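Local coordinates for protein methionine gamma-lyase (Trichomonas vaginalis, PDB 1PFF) that is a pyridoxal-phosphate-dependent enzyme of the Cys/Met metabolism family, a methionine gamma-lyase by name, at residues Lys6-Leu10 with Glu11-Ala15; Gly24-Ala27 with Ala28-Thr32; Ala166-Ser170 with Gln171-Asp175. All blocks are in the same frame, centred on the assembly; numbering follows the deposited sequence.

The three contacts are local, each within one short run, and all belong to elements that pack on or lead into the seven-stranded mixed sheet. Interaction 1 closes helix 2-11 before strand 15-19, outermost in the sheet of this chain; interaction 2 lies in helix 22-33, which follows that strand; interaction 3 is a widened part of helix 162-177, where Lys167 reaches a 1,2-ethanediol. Interactions 2 and 3 touch, their centres about 9 Å apart: Ala28 CB meets Val168 CG1 at 4.1 Å, and Thr32 packs against Gly172. Interaction 1 stands apart, its centre about 18 Å from each of the others. Both 24-32 and 166-175 meet the second subunit; 6-15 touches no other chain of the assembly.

Interaction 1 (Lys6-Leu10 with Glu11-Ala15)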
loop_
_atom_site.group_PDB
_atom_site.type_symbol
_atom_site.label_atom_id
_atom_site.label_comp_id
_atom_site.label_asym_id
_atom_site.label_seq_id
_atom_site.Cartn_x
_atom_site.Cartn_y
_atom_site.Cartn_z
ATOM N N LYS A 6 -19.150 -2.536 8.173
ATOM C CA LYS A 6 -19.120 -4.003 8.137
ATOM C C LYS A 6 -18.992 -4.613 9.533
ATOM O O LYS A 6 -19.677 -5.583 9.868
ATOM C CB LYS A 6 -18.008 -4.511 7.212
ATOM C CG LYS A 6 -18.379 -4.416 5.727
ATOM C CD LYS A 6 -17.361 -5.093 4.807
ATOM C CE LYS A 6 -17.436 -4.513 3.389
ATOM N NZ LYS A 6 -17.359 -5.569 2.329
ATOM N N ILE A 7 -18.118 -4.041 10.349
ATOM C CA ILE A 7 -17.938 -4.525 11.714
ATOM C C ILE A 7 -19.197 -4.266 12.558
ATOM O O ILE A 7 -19.590 -5.100 13.372
ATOM C CB ILE A 7 -16.671 -3.885 12.352
ATOM C CG1 ILE A 7 -15.410 -4.242 11.539
ATOM C CG2 ILE A 7 -16.537 -4.281 13.815
ATOM C CD1 ILE A 7 -15.131 -5.741 11.357
ATOM N N ALA A 8 -19.825 -3.113 12.354
ATOM C CA ALA A 8 -21.076 -2.798 13.046
ATOM C C ALA A 8 -22.170 -3.827 12.739
ATOM O O ALA A 8 -22.892 -4.249 13.637
ATOM C CB ALA A 8 -21.536 -1.387 12.715
ATOM N N LYS A 9 -22.275 -4.249 11.479
ATOM C CA LYS A 9 -23.214 -5.297 11.104
ATOM C C LYS A 9 -22.871 -6.635 11.777
ATOM O O LYS A 9 -23.764 -7.365 12.217
ATOM C CB LYS A 9 -23.280 -5.464 9.576
ATOM C CG LYS A 9 -23.979 -4.314 8.844
ATOM C CD LYS A 9 -24.118 -4.626 7.342
ATOM C CE LYS A 9 -24.720 -3.454 6.568
ATOM N NZ LYS A 9 -25.597 -3.940 5.444
ATOM N N LEU A 10 -21.579 -6.946 11.861
ATOM C CA LEU A 10 -21.125 -8.186 12.493
ATOM C C LEU A 10 -21.451 -8.232 13.985
ATOM O O LEU A 10 -21.765 -9.292 14.506
ATOM C CB LEU A 10 -19.622 -8.372 12.291
ATOM C CG LEU A 10 -19.227 -8.900 10.918
ATOM C CD1 LEU A 10 -17.773 -8.597 10.654
ATOM C CD2 LEU A 10 -19.493 -10.404 10.834
ATOM N N GLU A 11 -21.413 -7.078 14.653
ATOM C CA GLU A 11 -21.677 -7.018 16.095
ATOM C C GLU A 11 -23.091 -6.574 16.450
ATOM O O GLU A 11 -23.427 -6.470 17.639
ATOM C CB GLU A 11 -20.646 -6.123 16.820
ATOM C CG GLU A 11 -19.247 -6.722 16.900
ATOM C CD GLU A 11 -19.094 -7.804 17.973
ATOM O OE1 GLU A 11 -17.945 -8.087 18.353
ATOM O OE2 GLU A 11 -20.097 -8.383 18.450
ATOM N N HIS A 12 -23.915 -6.349 15.421
ATOM C CA HIS A 12 -25.276 -5.804 15.568
ATOM C C HIS A 12 -25.279 -4.453 16.286
ATOM O O HIS A 12 -26.205 -4.135 17.041
ATOM C CB HIS A 12 -26.229 -6.789 16.261
ATOM C CG HIS A 12 -26.031 -8.214 15.844
ATOM N ND1 HIS A 12 -25.872 -9.236 16.753
ATOM C CD2 HIS A 12 -25.955 -8.783 14.617
ATOM C CE1 HIS A 12 -25.722 -10.378 16.104
ATOM N NE2 HIS A 12 -25.756 -10.129 14.807
ATOM N N ALA A 13 -24.248 -3.662 16.012
ATOM C CA ALA A 13 -24.093 -2.331 16.594
ATOM C C ALA A 13 -24.711 -1.266 15.688
ATOM O O ALA A 13 -24.855 -1.474 14.479
ATOM C CB ALA A 13 -22.632 -2.045 16.795
ATOM N N GLU A 14 -25.053 -0.118 16.273
ATOM C CA GLU A 14 -25.471 1.052 15.498
ATOM C C GLU A 14 -24.294 1.653 14.738
ATOM O O GLU A 14 -24.440 2.124 13.609
ATOM C CB GLU A 14 -26.057 2.127 16.420
ATOM C CG GLU A 14 -27.334 1.713 17.124
ATOM C CD GLU A 14 -27.969 2.831 17.933
ATOM O OE1 GLU A 14 -27.594 4.029 17.776
ATOM O OE2 GLU A 14 -28.872 2.498 18.729
ATOM N N ALA A 15 -23.122 1.641 15.363
ATOM C CA ALA A 15 -21.952 2.311 14.792
ATOM C C ALA A 15 -20.642 1.679 15.259
ATOM O O ALA A 15 -20.598 0.932 16.244
ATOM C CB ALA A 15 -21.978 3.822 15.134
#
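A Schellman motif ends helix 2-11, and Ala8 and Ala13 meet across it. Ala13 N donates to Ala8 O at 2.8 Å, reaching back five residues, while His12 N makes a weak bond to Lys9 O at 3.4 Å. His12 takes positive phi (57°), which turns the chain out of the helix. One residue before, Glu11 N still bonds to Ile7 O at 3.0 Å, the ordinary i to i+4 helical bond. Beside the five-residue bond the two methyls touch, Ala8 CB to Ala13 CB at 4.3 Å, and Ala8 CB also lies alongside the backbone of Ala15, where the chain enters strand 15-19.

The His12 ring folds back over the helix end: its CD2 lies 3.5 Å from Lys9 O, and Leu10 O sits over one face, offset toward the rim. CG stands beside the backbone N (chi1 -39°), which brings the ring back over the last turn, and ND1 is hydrogen-bonded to Asp133. Glu11 bends at chi2 (-78°), with CB and CG passing near Ile7 O; its buried carboxylate is gripped by His141 and Asn121 at OE1 and by Asn130 at OE2. Positive phi together with paired bonds into the final turn is the signature of a Schellman C-cap, here joining a helix to the strand outermost in the sheet of this chain.

Interaction 2 (Gly24-Ala27 with Ala28-Thr32); sequences GAIA and ASVWT
Ala25 O accepts two bonds from Ser29, from its N at 3.2 Å and from its OG at 3.0 Å. The two donors reach the oxygen from opposite faces of the carbonyl plane. Ser29 OG lies beside its own backbone N (chi1 -64°), a torsion that turns the hydroxyl back along the helix and satisfies this buried group within one turn. The next bond, Val30 N to Ile26 O at 2.9 Å, is almost straight (176°), with the donor nearly along the C=O axis. Both methyls of Val30 lie over the same side of that oxygen, the nearer one, CG2, 3.4 Å from Ile26 O.

Ala27 O accepts from Trp31 N at 2.9 Å and also lies at the edge of the indole, near its plane, 3.1 Å from Trp31 CD1. Ala27 CB touches the same indole carbon at 3.7 Å. The indole also reaches the subunit interface: NE1, next to CD1, donates to Ile176 O of the second subunit, and Phe61 of that subunit meets the ring edge-to-face. Ser29 instead packs on strands 138-142 and 156-160. This is a buried alpha-helix packed on the central sheet of a PLP-dependent fold, touching helices 48-60 and 162-177 and the second subunit.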
loop_
_atom_site.group_PDB
_atom_site.type_symbol
_atom_site.label_atom_id
_atom_site.label_comp_id
_atom_site.label_asym_id
_atom_site.label_seq_id
_atom_site.Cartn_x
_atom_site.Cartn_y
_atom_site.Cartn_z
ATOM N N GLY A 24 -5.659 1.263 21.642
ATOM C CA GLY A 24 -6.313 2.485 21.197
ATOM C C GLY A 24 -7.830 2.420 21.319
ATOM O O GLY A 24 -8.458 3.404 21.711
ATOM N N ALA A 25 -8.411 1.257 21.013
ATOM C CA ALA A 25 -9.861 1.035 21.145
ATOM C C ALA A 25 -10.296 1.097 22.609
ATOM O O ALA A 25 -11.274 1.784 22.944
ATOM C CB ALA A 25 -10.260 -0.310 20.529
ATOM N N ILE A 26 -9.566 0.386 23.469
ATOM C CA ILE A 26 -9.835 0.405 24.925
ATOM C C ILE A 26 -9.670 1.819 25.469
ATOM O O ILE A 26 -10.536 2.332 26.172
ATOM C CB ILE A 26 -8.893 -0.572 25.693
ATOM C CG1 ILE A 26 -9.161 -2.029 25.270
ATOM C CG2 ILE A 26 -9.060 -0.382 27.209
ATOM C CD1 ILE A 26 -8.047 -3.014 25.638
ATOM N N ALA A 27 -8.542 2.440 25.143
ATOM C CA ALA A 27 -8.222 3.781 25.643
ATOM C C ALA A 27 -9.242 4.831 25.217
ATOM O O ALA A 27 -9.698 5.617 26.052
ATOM C CB ALA A 27 -6.813 4.196 25.207
ATOM N N ALA A 28 -9.606 4.841 23.929
ATOM C CA ALA A 28 -10.556 5.829 23.408
ATOM C C ALA A 28 -11.946 5.630 23.986
ATOM O O ALA A 28 -12.739 6.564 24.014
ATOM C CB ALA A 28 -10.622 5.807 21.878
ATOM N N SER A 29 -12.241 4.418 24.442
ATOM C CA SER A 29 -13.504 4.169 25.127
ATOM C C SER A 29 -13.418 4.669 26.580
ATOM O O SER A 29 -14.208 5.527 26.996
ATOM C CB SER A 29 -13.864 2.685 25.065
ATOM O OG SER A 29 -14.097 2.270 23.728
ATOM N N VAL A 30 -12.447 4.168 27.342
ATOM C CA VAL A 30 -12.384 4.489 28.776
ATOM C C VAL A 30 -12.055 5.946 29.112
ATOM O O VAL A 30 -12.741 6.542 29.940
ATOM C CB VAL A 30 -11.500 3.498 29.613
ATOM C CG1 VAL A 30 -11.975 2.057 29.421
ATOM C CG2 VAL A 30 -10.008 3.650 29.309
ATOM N N TRP A 31 -11.033 6.531 28.482
ATOM C CA TRP A 31 -10.690 7.923 28.805
ATOM C C TRP A 31 -11.848 8.869 28.450
ATOM O O TRP A 31 -12.071 9.861 29.134
ATOM C CB TRP A 31 -9.431 8.397 28.074
ATOM C CG TRP A 31 -8.117 7.754 28.459
ATOM C CD1 TRP A 31 -7.375 6.891 27.693
ATOM C CD2 TRP A 31 -7.352 7.981 29.651
ATOM N NE1 TRP A 31 -6.213 6.551 28.345
ATOM C CE2 TRP A 31 -6.177 7.196 29.556
ATOM C CE3 TRP A 31 -7.549 8.750 30.807
ATOM C CZ2 TRP A 31 -5.201 7.168 30.562
ATOM C CZ3 TRP A 31 -6.573 8.722 31.812
ATOM C CH2 TRP A 31 -5.414 7.933 31.675
ATOM N N THR A 32 -12.580 8.560 27.376
ATOM C CA THR A 32 -13.697 9.405 26.936
ATOM C C THR A 32 -14.801 9.541 27.989
ATOM O O THR A 32 -15.417 10.608 28.130
ATOM C CB THR A 32 -14.292 8.836 25.629
ATOM O OG1 THR A 32 -13.310 8.916 24.589
ATOM C CG2 THR A 32 -15.440 9.706 25.111
#

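Interaction 3 (Ala166-Ser170 with Gln171-Asp175). With EDO (1,2-ethanediol), chain M.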
loop_
_atom_site.group_PDB
_atom_site.type_symbol
_atom_site.label_atom_id
_atom_site.label_comp_id
_atom_site.label_asym_id
_atom_site.label_seq_id
_atom_site.Cartn_x
_atom_site.Cartn_y
_atom_site.Cartn_z
ATOM N N ALA A 166 -20.000 8.538 18.372
ATOM C CA ALA A 166 -19.747 9.949 18.070
ATOM C C ALA A 166 -18.707 10.554 19.022
ATOM O O ALA A 166 -17.795 11.229 18.577
ATOM C CB ALA A 166 -21.039 10.759 18.107
ATOM N N LYS A 167 -18.848 10.293 20.321
ATOM C CA LYS A 167 -17.911 10.791 21.344
ATOM C C LYS A 167 -16.564 10.072 21.311
ATOM O O LYS A 167 -15.512 10.692 21.489
ATOM C CB LYS A 167 -18.530 10.665 22.739
ATOM C CG LYS A 167 -19.660 11.647 22.999
ATOM C CD LYS A 167 -20.054 11.643 24.471
ATOM C CE LYS A 167 -21.067 12.746 24.765
ATOM N NZ LYS A 167 -21.900 12.422 25.965
ATOM N N VAL A 168 -16.598 8.759 21.085
ATOM C CA VAL A 168 -15.373 7.969 20.940
ATOM C C VAL A 168 -14.514 8.554 19.809
ATOM O O VAL A 168 -13.311 8.723 19.981
ATOM C CB VAL A 168 -15.671 6.457 20.702
ATOM C CG1 VAL A 168 -14.391 5.681 20.306
ATOM C CG2 VAL A 168 -16.325 5.835 21.931
ATOM N N LYS A 169 -15.143 8.896 18.683
ATOM C CA LYS A 169 -14.426 9.448 17.533
ATOM C C LYS A 169 -13.930 10.866 17.786
ATOM O O LYS A 169 -12.740 11.163 17.607
ATOM C CB LYS A 169 -15.316 9.441 16.283
ATOM C CG LYS A 169 -15.518 8.061 15.675
ATOM C CD LYS A 169 -16.337 8.116 14.395
ATOM C CE LYS A 169 -16.287 6.769 13.687
ATOM N NZ LYS A 169 -17.011 6.800 12.385
ATOM N N SER A 170 -14.844 11.744 18.194
ATOM C CA SER A 170 -14.521 13.168 18.264
ATOM C C SER A 170 -13.676 13.514 19.489
ATOM O O SER A 170 -12.886 14.459 19.452
ATOM C CB SER A 170 -15.784 14.038 18.167
ATOM O OG SER A 170 -16.641 13.844 19.274
ATOM N N GLN A 171 -13.809 12.732 20.556
ATOM C CA GLN A 171 -13.003 12.959 21.757
ATOM C C GLN A 171 -11.918 11.895 21.935
ATOM O O GLN A 171 -10.734 12.207 21.911
ATOM C CB GLN A 171 -13.896 13.055 22.995
ATOM C CG GLN A 171 -14.924 14.177 22.909
ATOM C CD GLN A 171 -15.614 14.421 24.221
ATOM O OE1 GLN A 171 -14.973 14.388 25.271
ATOM N NE2 GLN A 171 -16.923 14.675 24.176
ATOM N N GLY A 172 -12.330 10.639 22.076
ATOM C CA GLY A 172 -11.407 9.536 22.315
ATOM C C GLY A 172 -10.294 9.415 21.288
ATOM O O GLY A 172 -9.128 9.273 21.654
ATOM N N ILE A 173 -10.649 9.468 20.009
ATOM C CA ILE A 173 -9.650 9.361 18.946
ATOM C C ILE A 173 -9.021 10.715 18.625
ATOM O O ILE A 173 -7.801 10.857 18.686
ATOM C CB ILE A 173 -10.242 8.681 17.680
ATOM C CG1 ILE A 173 -10.600 7.226 17.981
ATOM C CG2 ILE A 173 -9.255 8.752 16.514
ATOM C CD1 ILE A 173 -11.589 6.607 16.987
ATOM N N LYS A 174 -9.849 11.704 18.301
ATOM C CA LYS A 174 -9.358 13.002 17.824
ATOM C C LYS A 174 -8.607 13.829 18.870
ATOM O O LYS A 174 -7.623 14.493 18.532
ATOM C CB LYS A 174 -10.492 13.840 17.228
ATOM C CG LYS A 174 -10.923 13.392 15.844
ATOM C CD LYS A 174 -11.887 14.391 15.208
ATOM C CE LYS A 174 -12.488 13.826 13.920
ATOM N NZ LYS A 174 -12.482 14.837 12.812
ATOM N N ASP A 175 -9.081 13.817 20.115
ATOM C CA ASP A 175 -8.460 14.623 21.165
ATOM C C ASP A 175 -7.554 13.820 22.099
ATOM O O ASP A 175 -6.409 14.220 22.347
ATOM C CB ASP A 175 -9.507 15.364 22.007
ATOM C CG ASP A 175 -10.328 16.364 21.206
ATOM O OD1 ASP A 175 -9.970 16.700 20.057
ATOM O OD2 ASP A 175 -11.380 16.858 21.663
HETATM C C1 EDO M . -23.507 13.096 29.732
HETATM O O1 EDO M . -22.943 14.134 28.942
HETATM C C2 EDO M . -23.170 11.735 29.130
HETATM O O2 EDO M . -21.759 11.567 29.067
HETATM O O HOH W 1 -18.095 14.811 21.370
#
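Lys167 O accepts two backbone bonds, from Gln171 N at 2.8 Å and from Gly172 N at 3.2 Å, where an alpha-helical turn widens into a pi-type turn, a pi-bulge in helix 162-177. Gly172 N lies in the carbonyl plane, whereas Gln171 N is tilted 29° from it. The five-residue spacing then continues: Ile173 N bonds to Val168 O and Lys174 N to Lys169 O, at 2.8 and 3.0 Å.

Ser170 OG takes the position between its backbone N and carbonyl carbon (chi1 65°), from which it donates to Ala166 O at 2.9 Å; Ser170 N reaches that oxygen from the opposite face. A water donates to Ser170 OG and accepts from Gln171 NE2, tying the serine to the extended glutamine, whose OE1 is hydrogen-bonded to Gln57 of the second subunit. Lys169 leads away to a salt bridge with Glu4. On the buried side Val168 CG1 and Ile173 CD1 meet at 4.4 Å; both side chains pack on Ala17 of strand 15-19, and Val168 also on helix 22-33. At the outer end, Lys167 NZ makes a weak bond of 3.2 Å to O2 of 1,2-ethanediol.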